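Local structure of D-lactate dehydrogenase (Fermentative) (Pseudomonas aeruginosa, 6ABJ) at the interface of chains A and B. The protein catalyses the NAD(H)-dependent interconversion of pyruvate and D-lactate as a tetrameric dehydrogenase of the D-isomer specific 2-hydroxyacid dehydrogenase family that undergoes allosteric transitions. Coordinates in Å, arbitrary orientation; residue numbers count along the deposited sequence, not the author numbering. Chains: chain A/B, D-lactate dehydrogenase (Fermentative).

Contacts 1 and 2 are twins related by the two-fold axis between chains A and B, with the chains exchanged; the centres of their C-alpha atoms lie about 27 Å apart. Contact 3 lies between them, about 8 Å from contact 1 and about 20 Å from contact 2, both measured between C-alpha centres, and shares B:Arg134 with contact 1. All three use helix 118-134 and the loop with residues 156-159, contacts 1 and 2 through 156-157 and contact 3 through 158-159. Contacts 1 and 2 also tie that loop to the start of helix 317-335 of the other subunit. The enzyme is a tetramer, and these contacts could carry movements between its subunits.

Contact 1: the interface of chains A and B. Residues chain A 117, 120, 316-318; chain B 134, 156-157.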
loop_
_atom_site.group_PDB
_atom_site.type_symbol
_atom_site.label_atom_id
_atom_site.label_comp_id
_atom_site.label_asym_id
_atom_site.label_seq_id
_atom_site.Cartn_x
_atom_site.Cartn_y
_atom_site.Cartn_z
ATOM N N SER A 117 -16.633 -26.305 -3.501
ATOM C CA SER A 117 -16.552 -26.206 -4.950
ATOM C C SER A 117 -15.125 -26.341 -5.520
ATOM O O SER A 117 -14.250 -25.535 -5.244
ATOM C CB SER A 117 -17.162 -24.902 -5.442
ATOM O OG SER A 117 -16.847 -24.580 -6.794
ATOM N N ALA A 120 -13.966 -23.395 -7.749
ATOM C CA ALA A 120 -13.647 -22.149 -7.034
ATOM C C ALA A 120 -12.211 -22.247 -6.459
ATOM O O ALA A 120 -11.429 -21.356 -6.655
ATOM C CB ALA A 120 -14.678 -21.865 -5.960
ATOM N N THR A 316 -16.389 -17.568 -3.929
ATOM C CA THR A 316 -17.082 -17.115 -5.094
ATOM C C THR A 316 -18.592 -17.181 -4.858
ATOM O O THR A 316 -19.061 -17.862 -3.988
ATOM C CB THR A 316 -16.790 -17.941 -6.326
ATOM O OG1 THR A 316 -17.315 -19.267 -6.107
ATOM C CG2 THR A 316 -15.274 -17.984 -6.592
ATOM N N ARG A 317 -19.358 -16.473 -5.674
ATOM C CA ARG A 317 -20.801 -16.485 -5.485
ATOM C C ARG A 317 -21.392 -17.886 -5.594
ATOM O O ARG A 317 -22.235 -18.282 -4.791
ATOM C CB ARG A 317 -21.497 -15.512 -6.444
ATOM C CG ARG A 317 -21.109 -14.055 -6.242
ATOM C CD ARG A 317 -21.507 -13.529 -4.871
ATOM N NE ARG A 317 -21.128 -12.127 -4.719
ATOM C CZ ARG A 317 -21.283 -11.415 -3.608
ATOM N NH1 ARG A 317 -21.816 -11.968 -2.527
ATOM N NH2 ARG A 317 -20.903 -10.144 -3.581
ATOM N N GLU A 318 -20.932 -18.628 -6.591
ATOM C CA GLU A 318 -21.408 -20.000 -6.850
ATOM C C GLU A 318 -21.005 -20.972 -5.749
ATOM O O GLU A 318 -21.806 -21.814 -5.382
ATOM C CB GLU A 318 -20.919 -20.480 -8.224
ATOM C CG GLU A 318 -21.413 -19.665 -9.386
ATOM C CD GLU A 318 -20.587 -18.421 -9.699
ATOM O OE1 GLU A 318 -19.606 -18.112 -9.034
ATOM O OE2 GLU A 318 -20.869 -17.747 -10.703
ATOM N N ARG B 134 -10.807 -12.482 -8.231
ATOM C CA ARG B 134 -10.621 -12.897 -6.869
ATOM C C ARG B 134 -10.061 -11.713 -5.981
ATOM O O ARG B 134 -9.753 -11.896 -4.788
ATOM C CB ARG B 134 -9.773 -14.152 -6.747
ATOM C CG ARG B 134 -10.209 -15.308 -7.678
ATOM C CD ARG B 134 -11.676 -15.669 -7.475
ATOM N NE ARG B 134 -11.820 -16.301 -6.216
ATOM C CZ ARG B 134 -11.832 -17.617 -5.985
ATOM N NH1 ARG B 134 -11.880 -18.501 -6.948
ATOM N NH2 ARG B 134 -11.904 -18.033 -4.760
ATOM N N PHE B 156 -16.226 -14.904 -8.724
ATOM C CA PHE B 156 -17.094 -15.767 -9.477
ATOM C C PHE B 156 -16.288 -16.905 -10.108
ATOM O O PHE B 156 -15.115 -16.743 -10.474
ATOM C CB PHE B 156 -17.864 -14.942 -10.528
ATOM C CG PHE B 156 -16.990 -14.263 -11.565
ATOM C CD1 PHE B 156 -16.514 -12.983 -11.354
ATOM C CD2 PHE B 156 -16.671 -14.872 -12.740
ATOM C CE1 PHE B 156 -15.779 -12.331 -12.331
ATOM C CE2 PHE B 156 -15.920 -14.214 -13.734
ATOM C CZ PHE B 156 -15.522 -12.912 -13.530
ATOM N N ASP B 157 -16.918 -18.064 -10.230
ATOM C CA ASP B 157 -16.272 -19.172 -10.896
ATOM C C ASP B 157 -16.100 -18.794 -12.367
ATOM O O ASP B 157 -17.033 -18.290 -13.002
ATOM C CB ASP B 157 -17.159 -20.409 -10.880
ATOM C CG ASP B 157 -17.331 -20.990 -9.509
ATOM O OD1 ASP B 157 -16.719 -20.475 -8.552
ATOM O OD2 ASP B 157 -18.090 -21.973 -9.397
HETATM O O HOH W 1 -18.936 -23.153 -7.319
#
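The carboxylate of B:Asp157 is gripped through both oxygens by chain A in this subunit interface of a D-2-hydroxyacid dehydrogenase. B:Asp157 OD1 accepts the hydroxyl OG1 of A:Thr316 at 2.8 Å, on its syn side but 35° out of the carboxylate plane. The other oxygen, OD2, reaches A:Ser117 OG through water 1, and the same serine hydroxyl caps the start of helix 118-134 by accepting the backbone N of A:Ala120 at 3.3 Å. A:Thr316 meets the aspartate at about a right angle. With OG1 between its backbone N and carbonyl carbon (chi1 66°), its methyl CG2 is left to sit over the centre of the B:Arg134 guanidinium, 3.5 Å from CZ. That guanidinium, at the end of a chain bent at chi2 and chi3, turns its edge to helix 118-134 of chain A, and B:Arg134 NH1 donates to the carbonyl O of A:Ala120 at 2.9 Å. A:Glu318, in the first turn of helix 317-335, runs past B:Asp157 in the opposite direction, the two carboxylates stacked with planes 26° apart. The backbone N-H of B:Asp157 donates to A:Glu318 OE1 at 2.9 Å in a nearly straight bond, coming from above the plane of the glutamate carboxylate. The neighbouring acids might raise each other's proton affinity, partly offset by these donors.

Contact 2: the interface of chains A and B. Residues chain A 134, 155-157; chain B 117, 120, 316, 318.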
loop_
_atom_site.group_PDB
_atom_site.type_symbol
_atom_site.label_atom_id
_atom_site.label_comp_id
_atom_site.label_asym_id
_atom_site.label_seq_id
_atom_site.Cartn_x
_atom_site.Cartn_y
_atom_site.Cartn_z
ATOM N N ARG A 134 3.750 -13.214 -12.297
ATOM C CA ARG A 134 3.804 -11.940 -12.966
ATOM C C ARG A 134 3.872 -10.752 -12.023
ATOM O O ARG A 134 3.838 -9.600 -12.457
ATOM C CB ARG A 134 2.618 -11.795 -13.930
ATOM C CG ARG A 134 2.436 -12.969 -14.885
ATOM C CD ARG A 134 3.701 -13.231 -15.687
ATOM N NE ARG A 134 3.924 -12.175 -16.668
ATOM C CZ ARG A 134 3.633 -12.279 -17.961
ATOM N NH1 ARG A 134 3.118 -13.402 -18.442
ATOM N NH2 ARG A 134 3.861 -11.259 -18.774
ATOM N N GLY A 155 8.508 -12.283 -15.109
ATOM C CA GLY A 155 8.049 -13.629 -14.788
ATOM C C GLY A 155 8.560 -14.690 -15.731
ATOM O O GLY A 155 9.645 -14.543 -16.277
ATOM N N PHE A 156 7.789 -15.769 -15.853
ATOM C CA PHE A 156 8.112 -16.911 -16.660
ATOM C C PHE A 156 6.872 -17.445 -17.314
ATOM O O PHE A 156 5.792 -17.454 -16.725
ATOM C CB PHE A 156 8.817 -18.035 -15.829
ATOM C CG PHE A 156 7.962 -18.633 -14.657
ATOM C CD1 PHE A 156 8.019 -18.083 -13.377
ATOM C CD2 PHE A 156 7.223 -19.783 -14.820
ATOM C CE1 PHE A 156 7.288 -18.619 -12.318
ATOM C CE2 PHE A 156 6.475 -20.335 -13.760
ATOM C CZ PHE A 156 6.514 -19.738 -12.490
ATOM N N ASP A 157 7.015 -17.942 -18.537
ATOM C CA ASP A 157 5.896 -18.598 -19.189
ATOM C C ASP A 157 5.527 -19.862 -18.424
ATOM O O ASP A 157 6.392 -20.633 -18.012
ATOM C CB ASP A 157 6.235 -19.034 -20.610
ATOM C CG ASP A 157 6.560 -17.874 -21.539
ATOM O OD1 ASP A 157 6.477 -16.700 -21.116
ATOM O OD2 ASP A 157 6.901 -18.168 -22.704
ATOM N N SER B 117 5.737 -12.857 -27.919
ATOM C CA SER B 117 5.374 -14.214 -27.525
ATOM C C SER B 117 3.894 -14.352 -27.140
ATOM O O SER B 117 3.416 -13.687 -26.180
ATOM C CB SER B 117 6.194 -14.601 -26.296
ATOM O OG SER B 117 5.685 -15.745 -25.619
ATOM N N ALA B 120 3.256 -15.669 -23.429
ATOM C CA ALA B 120 3.511 -14.668 -22.396
ATOM C C ALA B 120 2.348 -13.699 -22.291
ATOM O O ALA B 120 1.864 -13.403 -21.167
ATOM C CB ALA B 120 4.796 -13.921 -22.651
ATOM N N THR B 316 8.290 -11.726 -19.619
ATOM C CA THR B 316 8.780 -12.982 -19.084
ATOM C C THR B 316 10.190 -13.272 -19.601
ATOM O O THR B 316 10.587 -12.730 -20.631
ATOM C CB THR B 316 7.932 -14.169 -19.465
ATOM O OG1 THR B 316 7.981 -14.388 -20.885
ATOM C CG2 THR B 316 6.449 -13.968 -19.051
ATOM N N GLU B 318 11.395 -15.863 -21.143
ATOM C CA GLU B 318 11.306 -16.458 -22.448
ATOM C C GLU B 318 10.903 -15.457 -23.517
ATOM O O GLU B 318 11.434 -15.465 -24.639
ATOM C CB GLU B 318 10.354 -17.640 -22.412
ATOM C CG GLU B 318 10.826 -18.766 -21.479
ATOM C CD GLU B 318 10.365 -18.608 -20.012
ATOM O OE1 GLU B 318 9.719 -17.593 -19.646
ATOM O OE2 GLU B 318 10.657 -19.503 -19.203
HETATM O O HOH W 2 7.856 -16.486 -24.595
#
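Methyl CG2 of B:Thr316 rests on the guanidinium face of A:Arg134, 3.5 Å from CZ and over the centre of the group, at a D-2-hydroxyacid dehydrogenase subunit interface. The methyl lies anti to the threonine's own carbonyl carbon, beside its backbone N, which turns it toward the arginine while the hydroxyl points to A:Asp157. Backbone pairing supports this centre: A:Gly155 and B:Thr316 form a parallel beta bridge, and CB of B:Thr316 packs 3.9 Å from CA of A:Phe156. Farther out, CB of B:Glu318 lies 3.9 Å from CG of A:Asp157 as the two acidic side chains pass in opposite directions, their carboxylate planes 30° apart. At the polar rim, NH1 of A:Arg134 donates to the carbonyl O of B:Ala120 at 3.0 Å, which lies near the guanidinium plane and helps to set the turn of the flat group beneath the methyl. OG1 of B:Thr316 gives its hydrogen to OD1 of A:Asp157 at 2.8 Å, on the syn side. The backbone N of A:Asp157 donates to OE1 of B:Glu318 at 2.9 Å, from 50° above the glutamate carboxylate plane. Water 2 joins A:Asp157 OD2, at 2.7 Å from the water oxygen, to the hydroxyl of B:Ser117, which also accepts the backbone N of B:Ala120.

Contact 3: the interface of chains A and B. Residues chain A 119, 123, 126, 178; chain B 130, 134, 158-159, 182.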
loop_
_atom_site.group_PDB
_atom_site.type_symbol
_atom_site.label_atom_id
_atom_site.label_comp_id
_atom_site.label_asym_id
_atom_site.label_seq_id
_atom_site.Cartn_x
_atom_site.Cartn_y
_atom_site.Cartn_z
ATOM N N HIS A 119 -14.025 -26.138 -8.678
ATOM C CA HIS A 119 -13.663 -25.085 -9.552
ATOM C C HIS A 119 -13.259 -23.759 -8.811
ATOM O O HIS A 119 -12.280 -23.136 -9.199
ATOM C CB HIS A 119 -14.724 -24.815 -10.593
ATOM C CG HIS A 119 -14.863 -25.921 -11.595
ATOM N ND1 HIS A 119 -13.969 -26.092 -12.632
ATOM C CD2 HIS A 119 -15.750 -26.931 -11.693
ATOM C CE1 HIS A 119 -14.305 -27.173 -13.327
ATOM N NE2 HIS A 119 -15.387 -27.689 -12.775
ATOM N N GLU A 123 -9.388 -22.672 -9.221
ATOM C CA GLU A 123 -9.158 -21.398 -9.889
ATOM C C GLU A 123 -8.388 -20.406 -8.993
ATOM O O GLU A 123 -7.512 -19.669 -9.458
ATOM C CB GLU A 123 -10.463 -20.784 -10.341
ATOM C CG GLU A 123 -11.068 -21.612 -11.481
ATOM C CD GLU A 123 -12.511 -21.202 -11.844
ATOM O OE1 GLU A 123 -12.932 -20.140 -11.406
ATOM O OE2 GLU A 123 -13.180 -21.954 -12.630
ATOM N N VAL A 126 -4.757 -21.230 -9.188
ATOM C CA VAL A 126 -4.161 -20.736 -10.430
ATOM C C VAL A 126 -3.974 -19.224 -10.353
ATOM O O VAL A 126 -2.977 -18.668 -10.841
ATOM C CB VAL A 126 -4.976 -21.123 -11.606
ATOM C CG1 VAL A 126 -4.437 -20.483 -12.860
ATOM C CG2 VAL A 126 -5.012 -22.655 -11.745
ATOM N N ILE A 178 -6.913 -27.445 -15.555
ATOM C CA ILE A 178 -6.655 -26.090 -15.883
ATOM C C ILE A 178 -5.204 -25.952 -16.315
ATOM O O ILE A 178 -4.933 -25.280 -17.291
ATOM C CB ILE A 178 -6.957 -25.132 -14.702
ATOM C CG1 ILE A 178 -8.457 -25.160 -14.380
ATOM C CG2 ILE A 178 -6.597 -23.707 -15.091
ATOM C CD1 ILE A 178 -8.844 -24.537 -13.045
ATOM N N LEU B 130 -7.834 -13.194 -13.285
ATOM C CA LEU B 130 -7.947 -13.850 -11.995
ATOM C C LEU B 130 -7.711 -12.905 -10.860
ATOM O O LEU B 130 -8.395 -12.971 -9.863
ATOM C CB LEU B 130 -6.977 -15.029 -11.902
ATOM C CG LEU B 130 -7.564 -16.275 -12.606
ATOM C CD1 LEU B 130 -6.453 -17.207 -12.904
ATOM C CD2 LEU B 130 -8.697 -16.898 -11.775
ATOM N N ARG B 134 -10.807 -12.482 -8.231
ATOM C CA ARG B 134 -10.621 -12.897 -6.869
ATOM C C ARG B 134 -10.061 -11.713 -5.981
ATOM O O ARG B 134 -9.753 -11.896 -4.788
ATOM C CB ARG B 134 -9.773 -14.152 -6.747
ATOM C CG ARG B 134 -10.209 -15.308 -7.678
ATOM C CD ARG B 134 -11.676 -15.669 -7.475
ATOM N NE ARG B 134 -11.820 -16.301 -6.216
ATOM C CZ ARG B 134 -11.832 -17.617 -5.985
ATOM N NH1 ARG B 134 -11.880 -18.501 -6.948
ATOM N NH2 ARG B 134 -11.904 -18.033 -4.760
ATOM N N LEU B 158 -14.926 -19.061 -12.924
ATOM C CA LEU B 158 -14.747 -18.957 -14.331
ATOM C C LEU B 158 -15.455 -20.096 -15.115
ATOM O O LEU B 158 -16.015 -19.883 -16.227
ATOM C CB LEU B 158 -13.266 -18.977 -14.685
ATOM C CG LEU B 158 -12.443 -17.745 -14.251
ATOM C CD1 LEU B 158 -10.980 -17.904 -14.538
ATOM C CD2 LEU B 158 -12.968 -16.438 -14.880
ATOM N N HIS B 159 -15.408 -21.281 -14.538
ATOM C CA HIS B 159 -16.136 -22.417 -15.111
ATOM C C HIS B 159 -17.550 -22.048 -15.508
ATOM O O HIS B 159 -18.294 -21.547 -14.700
ATOM C CB HIS B 159 -16.125 -23.588 -14.121
ATOM C CG HIS B 159 -16.744 -24.829 -14.673
ATOM N ND1 HIS B 159 -17.991 -25.279 -14.280
ATOM C CD2 HIS B 159 -16.307 -25.701 -15.604
ATOM C CE1 HIS B 159 -18.299 -26.367 -14.963
ATOM N NE2 HIS B 159 -17.291 -26.638 -15.764
ATOM N N PHE B 182 -10.362 -23.822 -18.497
ATOM C CA PHE B 182 -11.086 -23.509 -17.268
ATOM C C PHE B 182 -12.555 -23.988 -17.393
ATOM O O PHE B 182 -13.314 -23.931 -16.429
ATOM C CB PHE B 182 -11.075 -21.984 -17.013
ATOM C CG PHE B 182 -9.817 -21.423 -16.435
ATOM C CD1 PHE B 182 -9.661 -21.353 -15.054
ATOM C CD2 PHE B 182 -8.860 -20.833 -17.233
ATOM C CE1 PHE B 182 -8.501 -20.831 -14.507
ATOM C CE2 PHE B 182 -7.680 -20.264 -16.658
ATOM C CZ PHE B 182 -7.534 -20.245 -15.311
HETATM O O HOH W 3 -12.612 -17.981 -9.751
HETATM O O HOH W 4 -12.368 -24.130 -13.816
#
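Helix 118-134 of this D-2-hydroxyacid dehydrogenase faces its counterpart across the interface of chains A and B, and A:Glu123 reaches from it to the loop at B:Leu158 and B:His159. The glutamate extends beyond CG, presenting its carboxylate end-on to two successive backbone N-H groups. A:Glu123 OE1 accepts B:Leu158 N at 2.7 Å and its OE2 accepts B:His159 N at 3.0 Å, both on the syn side and about 20° out of the carboxylate plane, a fork that fixes the group's rotation. Two waters extend the grip: water 3 links OE1 to NH1 of B:Arg134, while water 4 joins OE2, A:His119 ND1 and the carbonyl O of B:Phe182. One turn earlier on the helix, the imidazole of A:His119 stacks face to face on that of B:His159, with centroids 3.8 Å apart and planes inclined by 11°. A chi1 of -175°, which sends CG away from the backbone N, lays the B:His159 ring over A:His119 while its backbone N-H stays with the glutamate. Beside the aliphatic part of the glutamate, the ring of B:Phe182 is sandwiched: A:Ile178 CG2 lies over one face, 3.6 Å from the ring centroid, B:Leu158 CD1 backs the opposite face, and CG of A:Glu123 touches the edge at CD1 (3.8 Å). A:Val126 CG1 continues the apolar patch against B:Leu130 CD1 at 3.8 Å.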